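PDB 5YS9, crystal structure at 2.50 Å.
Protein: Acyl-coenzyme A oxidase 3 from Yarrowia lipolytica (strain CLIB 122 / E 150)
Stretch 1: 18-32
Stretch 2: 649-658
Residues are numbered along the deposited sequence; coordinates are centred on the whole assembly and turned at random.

Stretch 1, residues 18-32: NTFTEPPKALAGERA
Stretch 2 649-658: GNYDGDVYKH

Residues 19-22 hold helical phi/psi angles and lead into a regular helix running through Pro24 to Glu30, sustained by bonds such as Leu27 N to Pro23 O (3.0 Å) and Arg31 N to Leu27 O (3.1 Å). The second stretch makes a type I turn from Asn650 to Gly653, closed by Gly653 N to Asn650 O at 3.2 Å, then enters a helix at Val655 that continues onward. The two run in opposite senses: Phe20 CA lies 6.1 Å from Tyr656 CA and Pro24 CA 4.6 Å from Gly653 CA, while Arg31 reaches Tyr651.

Gly653, at phi/psi 83/11, permits this closeness. A CB there would jam against the preceding carbonyl and sit 2.6 Å from Leu27 CD2, which instead packs 3.4 Å from Gly653 CA; Leu27 has chi1 t and chi2 p. Compact prolines fit beside the turn: Pro23 CB lies 3.1 Å from Gly653 O, and Pro24 CA makes a CA-H...O contact with Asp652 O at 3.5 Å. One water donates to both Pro24 O (2.7 Å) and Asp652 O (2.6 Å), linking the two backbones.

The CA-to-CB bond of Asp652 (chi1 p) points away from the first stretch, and the carboxylate braces its own stretch: its OD1 accepts from Asp654 N at 3.1 Å and His658 NE2 at 2.9 Å.

Toward the start of the first stretch, apolar side chains meet. The CA-to-CB bond of Tyr656 (chi1 m, chi2 -54°) points toward the first stretch; its CD2 meets Pro23 CG at 3.8 Å and, at the ring edge, Thr19 O at 3.5 Å, and its CB meets CD1 of Phe20 (chi1 t, chi2 69°) at 3.7 Å. The broad Phe20 ring suits cover over the second helix, its CZ 3.6 Å from Lys657 CA; aromatic and proline carbons pack without needing polar partners.

Arg31 (chi1 -108°, between wells, chi2 t, chi3 t, chi4 137°) anchors the other end. Its NH1 and NH2 donate to Tyr651 O at 2.9 and 2.8 Å, while its guanidinium lies flat on the Tyr651 ring (chi1 t, chi2 90°), centres 3.6 Å apart and planes at 18°, a cation-pi stack. A planar cation thus serves carbonyl and ring together.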

# COMPACT_ATOMS: atom_id res chain seq x y z
N ASN A 18 26.43 23.42 -0.60
CA ASN A 18 25.07 23.89 -0.48
C ASN A 18 24.12 22.72 -0.56
O ASN A 18 24.54 21.59 -0.61
CB ASN A 18 24.76 24.98 -1.51
CG ASN A 18 24.79 24.48 -2.92
OD1 ASN A 18 24.23 23.45 -3.24
ND2 ASN A 18 25.42 25.23 -3.79
N THR A 19 22.82 22.97 -0.54
CA THR A 19 21.86 21.91 -0.53
C THR A 19 22.02 21.05 -1.77
O THR A 19 21.95 19.84 -1.70
CB THR A 19 20.45 22.49 -0.51
OG1 THR A 19 20.23 23.13 0.74
CG2 THR A 19 19.41 21.42 -0.68
N PHE A 20 22.22 21.69 -2.91
CA PHE A 20 22.45 20.99 -4.16
C PHE A 20 23.74 20.19 -4.26
O PHE A 20 23.75 19.11 -4.81
CB PHE A 20 22.36 21.99 -5.31
CG PHE A 20 22.22 21.35 -6.64
CD1 PHE A 20 21.06 20.70 -6.98
CD2 PHE A 20 23.24 21.39 -7.56
CE1 PHE A 20 20.92 20.11 -8.20
CE2 PHE A 20 23.11 20.80 -8.78
CZ PHE A 20 21.95 20.15 -9.11
N THR A 21 24.84 20.73 -3.76
CA THR A 21 26.15 20.10 -3.93
C THR A 21 26.64 19.17 -2.83
O THR A 21 27.56 18.41 -3.04
CB THR A 21 27.24 21.14 -4.24
OG1 THR A 21 27.46 21.95 -3.09
CG2 THR A 21 26.82 22.01 -5.36
N GLU A 22 26.04 19.23 -1.66
CA GLU A 22 26.48 18.38 -0.56
C GLU A 22 26.30 16.88 -0.71
O GLU A 22 27.15 16.12 -0.28
CB GLU A 22 25.93 18.85 0.78
CG GLU A 22 26.88 18.56 1.91
CD GLU A 22 26.22 17.94 3.11
OE1 GLU A 22 25.08 18.28 3.39
OE2 GLU A 22 26.86 17.12 3.76
N PRO A 23 25.19 16.43 -1.27
CA PRO A 23 24.89 14.97 -1.27
C PRO A 23 26.00 13.96 -1.66
O PRO A 23 26.27 13.03 -0.89
CB PRO A 23 23.69 14.87 -2.20
CG PRO A 23 22.99 16.19 -2.04
CD PRO A 23 24.11 17.21 -1.92
N PRO A 24 26.68 14.15 -2.83
CA PRO A 24 27.75 13.17 -3.12
C PRO A 24 28.86 13.13 -2.07
O PRO A 24 29.42 12.07 -1.83
CB PRO A 24 28.31 13.64 -4.47
CG PRO A 24 27.98 15.08 -4.54
CD PRO A 24 26.64 15.23 -3.83
N LYS A 25 29.15 14.25 -1.44
CA LYS A 25 30.14 14.28 -0.38
C LYS A 25 29.63 13.55 0.88
O LYS A 25 30.36 12.74 1.46
CB LYS A 25 30.55 15.73 -0.08
CG LYS A 25 31.74 15.90 0.83
CD LYS A 25 33.07 15.50 0.19
CE LYS A 25 34.19 15.58 1.25
NZ LYS A 25 35.55 15.29 0.72
N ALA A 26 28.40 13.79 1.29
CA ALA A 26 27.82 13.04 2.41
C ALA A 26 27.85 11.53 2.19
O ALA A 26 28.32 10.77 3.05
CB ALA A 26 26.39 13.51 2.70
N LEU A 27 27.39 11.07 1.03
CA LEU A 27 27.36 9.63 0.79
C LEU A 27 28.77 9.01 0.73
O LEU A 27 28.98 7.89 1.18
CB LEU A 27 26.51 9.30 -0.42
CG LEU A 27 26.21 7.80 -0.63
CD1 LEU A 27 25.49 7.20 0.56
CD2 LEU A 27 25.37 7.61 -1.88
N ALA A 28 29.74 9.74 0.21
CA ALA A 28 31.12 9.27 0.24
C ALA A 28 31.53 9.12 1.69
O ALA A 28 32.12 8.11 2.05
CB ALA A 28 32.08 10.20 -0.52
N GLY A 29 31.16 10.09 2.53
CA GLY A 29 31.47 10.05 3.95
C GLY A 29 31.00 8.80 4.64
O GLY A 29 31.64 8.32 5.57
N GLU A 30 29.82 8.32 4.27
CA GLU A 30 29.26 7.08 4.76
C GLU A 30 30.02 5.85 4.32
O GLU A 30 30.19 4.92 5.07
CB GLU A 30 27.80 6.95 4.35
CG GLU A 30 26.95 8.10 4.84
CD GLU A 30 26.64 8.00 6.31
OE1 GLU A 30 27.23 7.16 6.99
OE2 GLU A 30 25.79 8.77 6.76
N ARG A 31 30.47 5.87 3.08
CA ARG A 31 31.24 4.78 2.51
C ARG A 31 32.54 4.62 3.27
O ARG A 31 33.03 3.52 3.48
CB ARG A 31 31.46 4.99 1.02
CG ARG A 31 30.64 4.05 0.16
CD ARG A 31 30.44 4.55 -1.25
NE ARG A 31 29.22 4.00 -1.82
CZ ARG A 31 28.34 4.68 -2.53
NH1 ARG A 31 27.27 4.07 -2.98
NH2 ARG A 31 28.53 5.95 -2.81
N ALA A 32 33.08 5.74 3.70
CA ALA A 32 34.32 5.81 4.44
C ALA A 32 34.29 5.08 5.78
O ALA A 32 35.33 4.73 6.31
CB ALA A 32 34.73 7.26 4.63
N GLY A 649 18.21 7.34 -5.80
CA GLY A 649 18.93 6.16 -5.37
C GLY A 649 20.23 5.78 -6.06
O GLY A 649 20.75 4.71 -5.83
N ASN A 650 20.75 6.63 -6.94
CA ASN A 650 22.00 6.32 -7.66
C ASN A 650 23.20 6.16 -6.72
O ASN A 650 23.23 6.73 -5.59
CB ASN A 650 22.32 7.35 -8.75
CG ASN A 650 21.32 7.32 -9.90
OD1 ASN A 650 20.62 6.33 -10.13
ND2 ASN A 650 21.23 8.45 -10.62
N TYR A 651 24.19 5.42 -7.18
CA TYR A 651 25.32 5.03 -6.38
C TYR A 651 26.12 6.22 -5.86
O TYR A 651 26.50 6.26 -4.71
CB TYR A 651 26.24 4.15 -7.22
CG TYR A 651 27.45 3.66 -6.49
CD1 TYR A 651 27.43 2.48 -5.80
CD2 TYR A 651 28.62 4.38 -6.50
CE1 TYR A 651 28.52 2.03 -5.13
CE2 TYR A 651 29.73 3.93 -5.83
CZ TYR A 651 29.67 2.75 -5.14
OH TYR A 651 30.75 2.29 -4.47
N ASP A 652 26.34 7.22 -6.71
CA ASP A 652 27.15 8.36 -6.34
C ASP A 652 26.51 9.31 -5.32
O ASP A 652 27.20 10.09 -4.70
CB ASP A 652 27.76 9.07 -7.55
CG ASP A 652 26.81 9.99 -8.24
OD1 ASP A 652 25.61 9.98 -7.97
OD2 ASP A 652 27.27 10.76 -9.08
N GLY A 653 25.21 9.22 -5.16
CA GLY A 653 24.54 10.00 -4.16
C GLY A 653 24.20 11.42 -4.52
O GLY A 653 23.82 12.18 -3.68
N ASP A 654 24.34 11.77 -5.79
CA ASP A 654 24.03 13.12 -6.22
C ASP A 654 22.53 13.26 -6.48
O ASP A 654 22.10 13.45 -7.59
CB ASP A 654 24.80 13.41 -7.50
CG ASP A 654 25.32 14.81 -7.56
OD1 ASP A 654 24.87 15.66 -6.79
OD2 ASP A 654 26.17 15.08 -8.40
N VAL A 655 21.77 13.22 -5.41
CA VAL A 655 20.35 12.98 -5.44
C VAL A 655 19.55 14.04 -6.22
O VAL A 655 18.78 13.71 -7.09
CB VAL A 655 19.88 12.88 -3.96
CG1 VAL A 655 18.44 13.28 -3.71
CG2 VAL A 655 20.17 11.51 -3.40
N TYR A 656 19.81 15.30 -5.95
CA TYR A 656 19.16 16.43 -6.60
C TYR A 656 19.60 16.66 -8.04
O TYR A 656 18.79 16.97 -8.89
CB TYR A 656 19.36 17.68 -5.77
CG TYR A 656 18.87 17.49 -4.36
CD1 TYR A 656 17.56 17.05 -4.11
CD2 TYR A 656 19.71 17.72 -3.28
CE1 TYR A 656 17.10 16.87 -2.81
CE2 TYR A 656 19.26 17.54 -1.97
CZ TYR A 656 17.97 17.11 -1.73
OH TYR A 656 17.56 16.93 -0.44
N LYS A 657 20.87 16.46 -8.33
CA LYS A 657 21.36 16.63 -9.69
C LYS A 657 20.72 15.60 -10.63
O LYS A 657 20.26 15.95 -11.70
CB LYS A 657 22.86 16.53 -9.70
CG LYS A 657 23.52 16.88 -11.02
CD LYS A 657 25.02 17.00 -10.84
CE LYS A 657 25.59 18.16 -11.64
NZ LYS A 657 27.07 18.13 -11.55
N HIS A 658 20.69 14.33 -10.26
CA HIS A 658 20.14 13.31 -11.15
C HIS A 658 18.60 13.41 -11.34
O HIS A 658 18.11 13.32 -12.44
CB HIS A 658 20.48 11.90 -10.67
CG HIS A 658 21.95 11.63 -10.64
ND1 HIS A 658 22.73 11.65 -11.78
CD2 HIS A 658 22.77 11.31 -9.61
CE1 HIS A 658 23.99 11.41 -11.43
NE2 HIS A 658 24.03 11.19 -10.13
O HOH W 1 29.53 10.04 -3.63